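Local coordinates for protein endoglucanase (Uncultured bacterium, PDB 3X17) that hydrolyses internal beta-1,4-glucosidic bonds of cellulose as a family 9 glycoside hydrolase, at residues S435-E438 with A439-G443. Sequence-based numbering, arbitrary orientation.
Sequences SNKE and ALAKG
K442 and E438, four residues apart on the first turns of helix 435-452, lie alongside each other, both chains running outward from the same flank of the helix. Traced outward, the lysine begins against the glutamate's backbone: its CB and CG lie by E438 O, the carbonyl that also accepts the K442 N-H, and CG comes within 3.3 Å of E438 O. CD is still near that oxygen, at 3.7 Å from E438 O, while CE has passed on to the glutamate side chain, close to E438 CG and OE2. The tip, K442 NZ, makes a salt bridge with E438 OE2 at 3.5 Å, a long one, and is also hydrogen-bonded to P425 O, so the ammonium is shared between a carboxylate and a backbone carbonyl. With chi1 at 177° and the chain extended beyond CG, the glutamate carries its carboxylate out to the level of the lysine tip.

Beneath this pair the backbone bonds are regular, the shortest from A441 N to K437 O at 2.7 Å, and A441 CB sits 3.3 Å from K437 O. Away from the charged pair, L440 packs against P548 and L549 of helix 543-558, and N436 ND2 is hydrogen-bonded to V508 O. The arrangement is a classic i to i+4 Glu-Lys salt bridge on an alpha-helix, here on a helix of the (alpha/alpha)6 barrel of the family 9 catalytic domain.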
loop_
_atom_site.group_PDB
_atom_site.type_symbol
_atom_site.label_atom_id
_atom_site.label_comp_id
_atom_site.label_asym_id
_atom_site.label_seq_id
_atom_site.Cartn_x
_atom_site.Cartn_y
_atom_site.Cartn_z
ATOM N N SER A 435 -5.772 6.878 4.691
ATOM C CA SER A 435 -6.247 7.517 3.482
ATOM C C SER A 435 -5.255 7.457 2.309
ATOM O O SER A 435 -5.660 7.283 1.171
ATOM C CB SER A 435 -6.698 8.954 3.757
ATOM O OG SER A 435 -5.569 9.781 3.923
ATOM N N ASN A 436 -3.964 7.606 2.582
ATOM C CA ASN A 436 -2.975 7.431 1.531
ATOM C C ASN A 436 -3.046 6.061 0.864
ATOM O O ASN A 436 -2.985 5.933 -0.359
ATOM C CB ASN A 436 -1.579 7.659 2.090
ATOM C CG ASN A 436 -1.305 9.127 2.365
ATOM O OD1 ASN A 436 -2.090 9.992 1.981
ATOM N ND2 ASN A 436 -0.194 9.412 3.027
ATOM N N LYS A 437 -3.189 5.026 1.671
ATOM C CA LYS A 437 -3.261 3.678 1.143
ATOM C C LYS A 437 -4.505 3.526 0.252
ATOM O O LYS A 437 -4.454 2.953 -0.850
ATOM C CB LYS A 437 -3.285 2.675 2.302
ATOM C CG LYS A 437 -3.423 1.203 1.868
ATOM C CD LYS A 437 -4.868 0.830 1.730
ATOM C CE LYS A 437 -5.591 0.918 3.093
ATOM N NZ LYS A 437 -6.677 -0.149 3.179
ATOM N N GLU A 438 -5.620 4.039 0.747
ATOM C CA GLU A 438 -6.894 4.044 0.029
ATOM C C GLU A 438 -6.809 4.767 -1.330
ATOM O O GLU A 438 -7.333 4.267 -2.336
ATOM C CB GLU A 438 -7.995 4.668 0.923
ATOM C CG GLU A 438 -9.352 4.791 0.251
ATOM C CD GLU A 438 -10.442 5.364 1.165
ATOM O OE1 GLU A 438 -10.356 5.211 2.411
ATOM O OE2 GLU A 438 -11.425 5.907 0.619
ATOM N N ALA A 439 -6.086 5.890 -1.371
ATOM C CA ALA A 439 -5.815 6.588 -2.638
ATOM C C ALA A 439 -5.109 5.648 -3.600
ATOM O O ALA A 439 -5.481 5.544 -4.778
ATOM C CB ALA A 439 -4.958 7.811 -2.408
ATOM N N LEU A 440 -4.028 5.044 -3.129
ATOM C CA LEU A 440 -3.206 4.249 -4.019
ATOM C C LEU A 440 -3.940 2.974 -4.427
ATOM O O LEU A 440 -3.814 2.515 -5.569
ATOM C CB LEU A 440 -1.859 3.943 -3.378
ATOM C CG LEU A 440 -0.823 5.075 -3.429
ATOM C CD1 LEU A 440 0.268 4.781 -2.386
ATOM C CD2 LEU A 440 -0.185 5.197 -4.834
ATOM N N ALA A 441 -4.712 2.403 -3.505
ATOM C CA ALA A 441 -5.515 1.212 -3.790
ATOM C C ALA A 441 -6.584 1.535 -4.842
ATOM O O ALA A 441 -6.944 0.667 -5.630
ATOM C CB ALA A 441 -6.185 0.693 -2.513
ATOM N N LYS A 442 -7.139 2.745 -4.793
ATOM C CA LYS A 442 -8.041 3.213 -5.847
ATOM C C LYS A 442 -7.316 3.455 -7.171
ATOM O O LYS A 442 -7.881 3.227 -8.240
ATOM C CB LYS A 442 -8.797 4.479 -5.429
ATOM C CG LYS A 442 -9.879 4.242 -4.396
ATOM C CD LYS A 442 -10.469 5.594 -3.888
ATOM C CE LYS A 442 -11.786 5.342 -3.110
ATOM N NZ LYS A 442 -12.446 6.625 -2.658
ATOM N N GLY A 443 -6.063 3.898 -7.087
ATOM C CA GLY A 443 -5.168 3.899 -8.225
ATOM C C GLY A 443 -5.065 2.523 -8.852
ATOM O O GLY A 443 -5.122 2.367 -10.080
#